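Local coordinates for protein endoglucanase, family GH5 (Zobellia galactanivorans, PDB 6GL2) that probably cleaves beta-1,4-glucosidic bonds in hemicelluloses such as mixed-linked glucan, as a family 5 glycoside hydrolase with a TIM-barrel fold, at residues A[176-179]-A[180-184]; A[126-129]-A[130-134]; A[107-110]-A[111-114]. One frame throughout, in Å; residues are numbered along the deposited sequence.

Contact 1: A[176-179]-A[180-184]; sequences YHQV and SVDAI
Y176 and S180 meet one turn apart on helix 167-186, a local i to i+4 contact on one of the outer helices of the TIM barrel, which follows strand 145-148 and precedes strand 196-199 in the chain. The carbonyl oxygen of Y176 takes two bonds from S180. The backbone N of S180 lies 3.0 Å from Y176 O, and the hydroxyl OG of S180 reaches the same Y176 O at 2.9 Å, donating its proton. The two donors come from opposite faces of the carbonyl plane, the hydroxyl tilted 34° out of it. The hydroxyl is folded back over the preceding turn because OG stands anti to its own carbonyl carbon, beside the backbone N (chi1 -60°). The regular helical bonds continue from V181 N to H177 O, from D182 N to Q178 O and from A183 N to V179 O.

Farther round the helix side-chain carbons pack against these carbonyls. V181 lays CG2 against H177 O at 3.4 Å, and the methyl CB of A183 lies 3.4 Å from V179 O. D182 turns its carboxylate back toward the previous turn, with CG 3.1 Å from Q178 O; its OD1 is bonded by N217.

The polar ends of Y176 and H177 find partners outside the helix. Y176 OH bonds the carbonyl of L114, while the imidazole of H177 spans the hydroxyls of T149, just after strand 145-148, and S199, the last residue of strand 196-199. S180 itself packs on W131 of helix 117-137. Its hydroxyl proton is spent on a carbonyl of its own helix, so the buried hydroxyl has its proton satisfied there, which probably lowers the cost of placing it against W131.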
ATOM      1  N   TYR A 176      -3.880  -3.242 -16.503  1.00 10.42           N
ATOM      2  CA  TYR A 176      -4.507  -3.905 -15.367  1.00 10.20           C
ATOM      3  C   TYR A 176      -5.125  -2.893 -14.405  1.00 10.58           C
ATOM      4  O   TYR A 176      -6.227  -3.119 -13.884  1.00 11.08           O
ATOM      5  CB  TYR A 176      -3.447  -4.666 -14.651  1.00 10.23           C
ATOM      6  CG  TYR A 176      -2.859  -5.839 -15.427  1.00  9.92           C
ATOM      7  CD1 TYR A 176      -3.392  -6.205 -16.636  1.00 11.74           C
ATOM      8  CD2 TYR A 176      -1.725  -6.482 -15.043  1.00 10.63           C
ATOM      9  CE1 TYR A 176      -2.810  -7.243 -17.369  1.00 11.94           C
ATOM     10  CE2 TYR A 176      -1.126  -7.517 -15.721  1.00 11.69           C
ATOM     11  CZ  TYR A 176      -1.673  -7.862 -16.954  1.00 11.26           C
ATOM     12  OH  TYR A 176      -1.083  -8.934 -17.694  1.00 13.60           O
ATOM     13  N   HIS A 177      -4.507  -1.738 -14.248  1.00 10.12           N
ATOM     14  CA  HIS A 177      -5.136  -0.663 -13.489  1.00  9.36           C
ATOM     15  C   HIS A 177      -6.394  -0.186 -14.166  1.00  9.83           C
ATOM     16  O   HIS A 177      -7.389   0.195 -13.505  1.00 10.64           O
ATOM     17  CB  HIS A 177      -4.185   0.487 -13.236  1.00 10.53           C
ATOM     18  CG  HIS A 177      -3.165   0.190 -12.148  1.00 10.77           C
ATOM     19  ND1 HIS A 177      -3.550  -0.235 -10.861  1.00 10.99           N
ATOM     20  CD2 HIS A 177      -1.803   0.238 -12.156  1.00 11.58           C
ATOM     21  CE1 HIS A 177      -2.475  -0.289 -10.127  1.00 10.58           C
ATOM     22  NE2 HIS A 177      -1.385  -0.054 -10.900  1.00 11.39           N
ATOM     23  N   GLN A 178      -6.356  -0.104 -15.490  1.00 10.38           N
ATOM     24  CA  GLN A 178      -7.557   0.333 -16.256  1.00 11.31           C
ATOM     25  C   GLN A 178      -8.723  -0.615 -15.995  1.00 10.42           C
ATOM     26  O   GLN A 178      -9.813  -0.085 -15.666  1.00 12.04           O
ATOM     27  CB  GLN A 178      -7.211   0.424 -17.754  1.00 11.35           C
ATOM     28  CG  GLN A 178      -8.390   0.862 -18.633  1.00 13.40           C
ATOM     29  CD  GLN A 178      -8.723   2.293 -18.617  1.00 15.14           C
ATOM     30  OE1 GLN A 178      -9.946   2.652 -18.534  1.00 18.14           O
ATOM     31  NE2 GLN A 178      -7.743   3.141 -18.680  1.00 15.50           N
ATOM     32  N   VAL A 179      -8.489  -1.893 -16.098  1.00 10.14           N
ATOM     33  CA  VAL A 179      -9.530  -2.907 -15.839  1.00 11.97           C
ATOM     34  C   VAL A 179     -10.059  -2.719 -14.420  1.00 11.44           C
ATOM     35  O   VAL A 179     -11.263  -2.857 -14.161  1.00 11.80           O
ATOM     36  CB  VAL A 179      -8.986  -4.332 -16.001  1.00 13.15           C
ATOM     37  CG1 VAL A 179      -9.930  -5.339 -15.383  1.00 18.00           C
ATOM     38  CG2 VAL A 179      -8.746  -4.613 -17.467  1.00 15.91           C
ATOM     39  N   SER A 180      -9.173  -2.547 -13.443  1.00  9.87           N
ATOM     40  CA  SER A 180      -9.510  -2.536 -12.024  1.00  8.69           C
ATOM     41  C   SER A 180     -10.277  -1.298 -11.661  1.00  9.24           C
ATOM     42  O   SER A 180     -11.328  -1.349 -10.969  1.00  9.84           O
ATOM     43  CB  SER A 180      -8.288  -2.658 -11.211  1.00  9.23           C
ATOM     44  OG  SER A 180      -7.546  -3.834 -11.435  1.00 10.56           O
ATOM     45  N   VAL A 181      -9.815  -0.129 -12.047  1.00  9.36           N
ATOM     46  CA  VAL A 181     -10.587   1.094 -11.830  1.00 10.22           C
ATOM     47  C   VAL A 181     -11.957   1.009 -12.476  1.00 10.07           C
ATOM     48  O   VAL A 181     -12.963   1.355 -11.888  1.00 10.96           O
ATOM     49  CB  VAL A 181      -9.796   2.348 -12.255  1.00 11.43           C
ATOM     50  CG1 VAL A 181     -10.666   3.631 -12.309  1.00 12.39           C
ATOM     51  CG2 VAL A 181      -8.566   2.546 -11.390  1.00 11.43           C
ATOM     52  N   ASP A 182     -11.989   0.593 -13.743  1.00 10.53           N
ATOM     53  CA  ASP A 182     -13.258   0.506 -14.425  1.00 11.87           C
ATOM     54  C   ASP A 182     -14.206  -0.426 -13.671  1.00 11.63           C
ATOM     55  O   ASP A 182     -15.416  -0.136 -13.537  1.00 12.73           O
ATOM     56  CB  ASP A 182     -13.048   0.061 -15.875  1.00 12.49           C
ATOM     57  CG  ASP A 182     -12.452   1.100 -16.768  1.00 12.79           C
ATOM     58  OD1 ASP A 182     -12.416   2.274 -16.478  1.00 14.94           O
ATOM     59  OD2 ASP A 182     -12.096   0.675 -17.923  1.00 15.67           O
ATOM     60  N   ALA A 183     -13.727  -1.573 -13.225  1.00 12.31           N
ATOM     61  CA  ALA A 183     -14.580  -2.486 -12.522  1.00 10.86           C
ATOM     62  C   ALA A 183     -15.149  -1.842 -11.243  1.00 10.84           C
ATOM     63  O   ALA A 183     -16.325  -1.997 -10.892  1.00 11.52           O
ATOM     64  CB  ALA A 183     -13.819  -3.790 -12.139  1.00 12.16           C
ATOM     65  N   ILE A 184     -14.302  -1.199 -10.463  1.00  9.50           N
ATOM     66  CA  ILE A 184     -14.726  -0.549  -9.264  1.00  9.82           C
ATOM     67  C   ILE A 184     -15.813   0.488  -9.585  1.00 11.10           C
ATOM     68  O   ILE A 184     -16.866   0.529  -8.960  1.00 10.64           O
ATOM     69  CB  ILE A 184     -13.565   0.134  -8.516  1.00  9.74           C
ATOM     70  CG1 ILE A 184     -12.603  -0.979  -7.985  1.00  9.48           C
ATOM     71  CG2 ILE A 184     -14.102   1.063  -7.424  1.00 10.19           C
ATOM     72  CD1 ILE A 184     -11.222  -0.444  -7.592  1.00  9.64           C
TER

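Contact 2: A[126-129]-A[130-134]; sequences ELSK and VWTQI
T132 and Q133 each send a side-chain bond back to a carbonyl one turn earlier, those of S128 and K129, on helix 117-137, the helix of the beta-alpha-beta unit that joins strands 101-105 and 145-148 of the TIM barrel. The shorter of these bonds is donated by the hydroxyl OG1 of T132 to S128 O, at 2.8 Å. The same oxygen accepts T132 N at 3.0 Å, the two donors arriving on opposite faces of the carbonyl plane. OG1 stands beside its backbone N (chi1 -65°), which carries it back over that carbonyl.

K129 O is likewise doubly bonded, by Q133 N at 3.2 Å and by the side-chain amide NE2 of Q133 at 3.1 Å. NE2 comes from above the carbonyl, 68° out of its plane, whereas the oxygen lies nearly in the amide plane of the glutamine. The amide is held further by the loop before helix 82-96: NE2 also bonds Y78 O, and OE1 accepts from I80 N, so its rotation is well fixed.

On the buried side, E126 and V130 run side by side in the same direction, with the aliphatic part of the glutamate against a valine methyl. W131 directs its NE1 to T149 O, and its ring meets F147. The methyl CD2 of L127 approaches that indole obliquely, 4.2 Å from CD1 of W131.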
ATOM      1  N   GLU A 126      -9.822 -11.974 -15.209  1.00 14.58           N
ATOM      2  CA  GLU A 126      -9.848 -12.328 -13.787  1.00 13.37           C
ATOM      3  C   GLU A 126      -9.891 -11.086 -12.912  1.00 12.61           C
ATOM      4  O   GLU A 126     -10.707 -11.045 -11.972  1.00 11.90           O
ATOM      5  CB  GLU A 126      -8.649 -13.223 -13.419  1.00 13.02           C
ATOM      6  CG  GLU A 126      -8.804 -13.653 -11.962  1.00 13.74           C
ATOM      7  CD  GLU A 126      -7.896 -14.798 -11.542  1.00 14.87           C
ATOM      8  OE1 GLU A 126      -7.063 -15.242 -12.340  1.00 15.00           O
ATOM      9  OE2 GLU A 126      -8.083 -15.160 -10.334  1.00 16.57           O
ATOM     10  N   LEU A 127      -9.079 -10.104 -13.208  1.00 12.08           N
ATOM     11  CA  LEU A 127      -9.050  -8.884 -12.396  1.00 12.95           C
ATOM     12  C   LEU A 127     -10.362  -8.163 -12.353  1.00 12.13           C
ATOM     13  O   LEU A 127     -10.787  -7.676 -11.358  1.00 11.52           O
ATOM     14  CB  LEU A 127      -7.968  -7.911 -12.875  1.00 15.85           C
ATOM     15  CG  LEU A 127      -6.618  -7.926 -12.284  1.00 16.71           C
ATOM     16  CD1 LEU A 127      -5.848  -6.753 -12.928  1.00 16.23           C
ATOM     17  CD2 LEU A 127      -6.741  -7.690 -10.756  1.00 15.31           C
ATOM     18  N   SER A 128     -11.028  -8.111 -13.513  1.00 11.71           N
ATOM     19  CA  SER A 128     -12.316  -7.448 -13.574  1.00 11.65           C
ATOM     20  C   SER A 128     -13.313  -8.155 -12.639  1.00 10.65           C
ATOM     21  O   SER A 128     -14.027  -7.483 -11.879  1.00 11.85           O
ATOM     22  CB  SER A 128     -12.851  -7.527 -15.020  1.00 12.64           C
ATOM     23  OG  SER A 128     -14.047  -6.802 -15.098  1.00 14.51           O
ATOM     24  N   LYS A 129     -13.335  -9.475 -12.655  1.00 10.39           N
ATOM     25  CA  LYS A 129     -14.261 -10.282 -11.851  0.80 10.52           C
ATOM     26  C   LYS A 129     -13.908 -10.097 -10.354  1.00 11.07           C
ATOM     27  O   LYS A 129     -14.781  -9.947  -9.470  1.00 11.12           O
ATOM     28  CB  LYS A 129     -14.187 -11.746 -12.174  0.80 11.98           C
ATOM     29  CG  LYS A 129     -14.887 -12.154 -13.462  0.80 15.94           C
ATOM     30  CD  LYS A 129     -16.329 -11.764 -13.471  0.80 19.16           C
ATOM     31  CE  LYS A 129     -17.002 -12.189 -14.777  0.80 23.74           C
ATOM     32  NZ  LYS A 129     -18.397 -11.675 -14.906  0.80 25.01           N
ATOM     33  N   VAL A 130     -12.612 -10.137  -9.992  1.00 10.45           N
ATOM     34  CA  VAL A 130     -12.183 -10.054  -8.600  1.00 10.15           C
ATOM     35  C   VAL A 130     -12.486  -8.667  -8.089  1.00  9.12           C
ATOM     36  O   VAL A 130     -13.042  -8.562  -6.993  1.00  9.36           O
ATOM     37  CB  VAL A 130     -10.704 -10.455  -8.482  1.00  9.72           C
ATOM     38  CG1 VAL A 130     -10.140 -10.120  -7.070  1.00 10.72           C
ATOM     39  CG2 VAL A 130     -10.583 -11.963  -8.755  1.00 11.13           C
ATOM     40  N   TRP A 131     -12.109  -7.571  -8.755  1.00  9.15           N
ATOM     41  CA  TRP A 131     -12.387  -6.257  -8.297  1.00  8.91           C
ATOM     42  C   TRP A 131     -13.877  -5.988  -8.203  1.00  9.40           C
ATOM     43  O   TRP A 131     -14.336  -5.245  -7.321  1.00  9.17           O
ATOM     44  CB  TRP A 131     -11.605  -5.105  -9.004  1.00  8.93           C
ATOM     45  CG  TRP A 131     -10.392  -4.737  -8.233  1.00  9.03           C
ATOM     46  CD1 TRP A 131      -9.055  -4.903  -8.607  1.00  9.14           C
ATOM     47  CD2 TRP A 131     -10.375  -4.214  -6.903  1.00  8.62           C
ATOM     48  NE1 TRP A 131      -8.233  -4.499  -7.593  1.00  8.52           N
ATOM     49  CE2 TRP A 131      -8.985  -4.057  -6.521  1.00  8.63           C
ATOM     50  CE3 TRP A 131     -11.363  -3.810  -6.014  1.00  8.76           C
ATOM     51  CZ2 TRP A 131      -8.622  -3.643  -5.266  1.00  8.27           C
ATOM     52  CZ3 TRP A 131     -10.981  -3.368  -4.791  1.00  8.54           C
ATOM     53  CH2 TRP A 131      -9.630  -3.246  -4.396  1.00  8.52           C
ATOM     54  N   THR A 132     -14.669  -6.491  -9.163  1.00  9.66           N
ATOM     55  CA  THR A 132     -16.093  -6.316  -9.019  1.00 10.02           C
ATOM     56  C   THR A 132     -16.614  -6.868  -7.675  1.00  9.37           C
ATOM     57  O   THR A 132     -17.408  -6.221  -7.034  1.00  9.05           O
ATOM     58  CB  THR A 132     -16.826  -6.945 -10.210  1.00 10.95           C
ATOM     59  OG1 THR A 132     -16.460  -6.227 -11.403  1.00 11.22           O
ATOM     60  CG2 THR A 132     -18.365  -6.827 -10.057  1.00 11.60           C
ATOM     61  N   GLN A 133     -16.145  -8.047  -7.337  1.00  8.67           N
ATOM     62  CA  GLN A 133     -16.542  -8.667  -6.120  1.00  9.32           C
ATOM     63  C   GLN A 133     -16.117  -7.952  -4.853  1.00  9.34           C
ATOM     64  O   GLN A 133     -16.882  -7.817  -3.899  1.00  9.76           O
ATOM     65  CB  GLN A 133     -16.164 -10.106  -6.062  1.00  9.45           C
ATOM     66  CG  GLN A 133     -16.832 -10.964  -7.105  1.00  9.65           C
ATOM     67  CD  GLN A 133     -16.180 -12.329  -7.080  1.00  9.51           C
ATOM     68  OE1 GLN A 133     -16.478 -13.121  -6.167  1.00 10.36           O
ATOM     69  NE2 GLN A 133     -15.353 -12.634  -8.062  1.00 10.73           N
ATOM     70  N   ILE A 134     -14.861  -7.502  -4.802  1.00  8.96           N
ATOM     71  CA  ILE A 134     -14.376  -6.778  -3.640  1.00  8.54           C
ATOM     72  C   ILE A 134     -15.160  -5.462  -3.538  1.00  8.46           C
ATOM     73  O   ILE A 134     -15.627  -5.129  -2.471  1.00  9.28           O
ATOM     74  CB  ILE A 134     -12.853  -6.486  -3.748  1.00  9.50           C
ATOM     75  CG1 ILE A 134     -12.060  -7.822  -3.856  1.00  8.66           C
ATOM     76  CG2 ILE A 134     -12.436  -5.684  -2.498  1.00  9.99           C
ATOM     77  CD1 ILE A 134     -10.596  -7.545  -4.257  1.00  9.81           C
TER

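Contact 3: A[107-110]-A[111-114]; sequences HHDE and TWIL
A short 3-10 turn, set in the loop that leads from barrel strand 101-105 to helix 117-137 of the TIM barrel, brings D109 against W112. Its backbone is closed by W112 N bonding D109 O at 3.2 Å and by I113 N bonding E110 O at 2.9 Å. The side chains of D109 and W112 run alongside each other, and the indole NE1 donates to D109 OD1 at 2.8 Å. This donor meets the oxygen from above the carboxylate, whose plane is turned 61° from that of the ring. The indole swings back to the aspartate because its CG sits between the backbone N and the carbonyl carbon (chi1 57°). D109 OD2 accepts from W68 N, a second-shell bond that helps to position the carboxylate for W112.

At the start of the turn one water spans the backbone, donating to H108 O and accepting from T111 N. E110 points its carboxylate elsewhere, to a salt bridge with R154. I113 CG1 and D109 O both lie over one face of the W112 ring, the oxygen 3.5 Å above its plane, nearer the ring's border than its middle.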
ATOM      1  N   HIS A 107      -2.615  -7.862  -2.992  1.00  8.49           N
ATOM      2  CA  HIS A 107      -1.220  -7.831  -2.534  1.00  8.50           C
ATOM      3  C   HIS A 107      -0.339  -8.845  -3.216  1.00  9.88           C
ATOM      4  O   HIS A 107      -0.016  -8.634  -4.436  1.00 13.29           O
ATOM      5  CB  HIS A 107      -1.158  -7.897  -0.965  1.00  7.99           C
ATOM      6  CG  HIS A 107       0.082  -7.319  -0.407  1.00  7.78           C
ATOM      7  ND1 HIS A 107       0.262  -5.971  -0.308  1.00  7.47           N
ATOM      8  CD2 HIS A 107       1.211  -7.918   0.055  1.00  8.79           C
ATOM      9  CE1 HIS A 107       1.462  -5.772   0.263  1.00  8.31           C
ATOM     10  NE2 HIS A 107       2.074  -6.940   0.407  1.00  9.44           N
ATOM     11  N   HIS A 108      -0.118 -10.047  -2.714  1.00 10.91           N
ATOM     12  CA  HIS A 108       0.881 -11.021  -3.262  1.00 13.39           C
ATOM     13  C   HIS A 108       0.189 -11.901  -4.214  0.80 11.32           C
ATOM     14  O   HIS A 108       0.220 -13.154  -4.160  0.80 11.22           O
ATOM     15  CB  HIS A 108       1.563 -11.889  -2.202  1.00 12.33           C
ATOM     16  CG  HIS A 108       2.528 -11.153  -1.302  0.80 11.85           C
ATOM     17  ND1 HIS A 108       3.435 -10.188  -1.735  0.80 13.74           N
ATOM     18  CD2 HIS A 108       2.686 -11.238   0.072  0.80 10.14           C
ATOM     19  CE1 HIS A 108       4.167  -9.787  -0.657  0.80 11.98           C
ATOM     20  NE2 HIS A 108       3.709 -10.405   0.419  0.80 11.80           N
ATOM     21  N   ASP A 109      -0.351 -11.333  -5.276  1.00 12.17           N
ATOM     22  CA  ASP A 109      -1.221 -12.019  -6.259  1.00 12.78           C
ATOM     23  C   ASP A 109      -0.573 -12.028  -7.635  1.00 11.69           C
ATOM     24  O   ASP A 109      -1.226 -12.210  -8.680  1.00 13.48           O
ATOM     25  CB  ASP A 109      -2.632 -11.424  -6.206  1.00 13.99           C
ATOM     26  CG  ASP A 109      -3.425 -11.967  -5.023  1.00 12.90           C
ATOM     27  OD1 ASP A 109      -3.731 -13.203  -5.068  1.00 13.33           O
ATOM     28  OD2 ASP A 109      -3.727 -11.196  -4.147  1.00 12.66           O
ATOM     29  N   GLU A 110       0.737 -11.805  -7.676  0.80 12.29           N
ATOM     30  CA  GLU A 110       1.470 -11.683  -8.964  0.80 15.00           C
ATOM     31  C   GLU A 110       1.329 -12.954  -9.830  0.80 14.21           C
ATOM     32  O   GLU A 110       1.333 -12.815 -11.053  0.80 14.44           O
ATOM     33  CB  GLU A 110       2.970 -11.472  -8.676  0.80 16.03           C
ATOM     34  CG  GLU A 110       3.418 -10.224  -7.965  0.80 23.00           C
ATOM     35  CD  GLU A 110       3.085 -10.170  -6.462  0.80 22.74           C
ATOM     36  OE1 GLU A 110       2.964 -11.218  -5.752  0.80 20.92           O
ATOM     37  OE2 GLU A 110       2.971  -8.989  -6.018  0.80 27.12           O
ATOM     38  N   THR A 111       1.106 -14.139  -9.262  1.00 16.49           N
ATOM     39  CA  THR A 111       1.098 -15.378 -10.062  1.00 16.21           C
ATOM     40  C   THR A 111      -0.076 -15.381 -11.015  0.80 17.55           C
ATOM     41  O   THR A 111       0.036 -16.044 -12.062  0.80 20.01           O
ATOM     42  CB  THR A 111       1.100 -16.601  -9.221  1.00 21.02           C
ATOM     43  OG1 THR A 111       0.034 -16.584  -8.247  1.00 21.43           O
ATOM     44  CG2 THR A 111       2.496 -16.698  -8.485  1.00 22.24           C
ATOM     45  N   TRP A 112      -1.133 -14.630 -10.763  1.00 14.62           N
ATOM     46  CA  TRP A 112      -2.287 -14.576 -11.721  1.00 15.95           C
ATOM     47  C   TRP A 112      -2.398 -13.204 -12.305  1.00 14.81           C
ATOM     48  O   TRP A 112      -3.440 -12.858 -12.893  1.00 15.08           O
ATOM     49  CB  TRP A 112      -3.605 -15.100 -11.118  1.00 15.56           C
ATOM     50  CG  TRP A 112      -4.105 -14.425  -9.848  1.00 15.26           C
ATOM     51  CD1 TRP A 112      -3.734 -14.675  -8.533  1.00 15.34           C
ATOM     52  CD2 TRP A 112      -5.002 -13.283  -9.732  1.00 13.70           C
ATOM     53  NE1 TRP A 112      -4.401 -13.839  -7.683  1.00 15.01           N
ATOM     54  CE2 TRP A 112      -5.155 -12.987  -8.308  1.00 15.67           C
ATOM     55  CE3 TRP A 112      -5.703 -12.502 -10.649  1.00 15.06           C
ATOM     56  CZ2 TRP A 112      -5.975 -11.952  -7.859  1.00 14.50           C
ATOM     57  CZ3 TRP A 112      -6.509 -11.469 -10.187  1.00 15.46           C
ATOM     58  CH2 TRP A 112      -6.652 -11.204  -8.836  1.00 15.59           C
ATOM     59  N   ILE A 113      -1.361 -12.370 -12.031  1.00 14.16           N
ATOM     60  CA  ILE A 113      -1.345 -10.994 -12.546  1.00 13.45           C
ATOM     61  C   ILE A 113      -0.012 -10.683 -13.258  1.00 13.75           C
ATOM     62  O   ILE A 113       0.686  -9.692 -13.012  1.00 16.26           O
ATOM     63  CB  ILE A 113      -1.676  -9.903 -11.460  1.00 12.97           C
ATOM     64  CG1 ILE A 113      -2.914 -10.269 -10.688  1.00 12.80           C
ATOM     65  CG2 ILE A 113      -1.843  -8.506 -12.098  1.00 13.98           C
ATOM     66  CD1 ILE A 113      -3.164  -9.462  -9.416  1.00 13.74           C
ATOM     67  N   LEU A 114       0.418 -11.572 -14.129  1.00 13.35           N
ATOM     68  CA  LEU A 114       1.729 -11.401 -14.765  1.00 13.83           C
ATOM     69  C   LEU A 114       1.625 -10.377 -15.854  1.00 10.85           C
ATOM     70  O   LEU A 114       0.748 -10.496 -16.706  1.00 11.82           O
ATOM     71  CB  LEU A 114       2.149 -12.731 -15.411  1.00 16.22           C
ATOM     72  CG  LEU A 114       3.032 -13.721 -14.616  1.00 22.59           C
ATOM     73  CD1 LEU A 114       3.214 -15.108 -15.235  1.00 26.07           C
ATOM     74  CD2 LEU A 114       4.419 -13.157 -14.439  1.00 24.14           C
TER
HETATM   75  O   HOH W   1       1.218 -14.836  -6.422  1.00 21.61           O

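How the contacts relate
All three contacts belong to one sector of the barrel and follow in the chain order contact 3, contact 2, contact 1. Contact 3 lies in the loop from strand 101-105, contact 2 on helix 117-137 that this loop enters, and contact 1 on helix 167-186, beyond strand 145-148. Centres of contacts 1 and 2 are about 9 Å apart, and there the neighbouring helices pack through Y176 on L127 and I184 on W131. Contact 3 is centred about 13 Å from contact 2 and 15 Å from contact 1; W112 rests on E126 and L127, and I113 on Y176. The loop is thereby fitted against both helices that cover this part of the barrel.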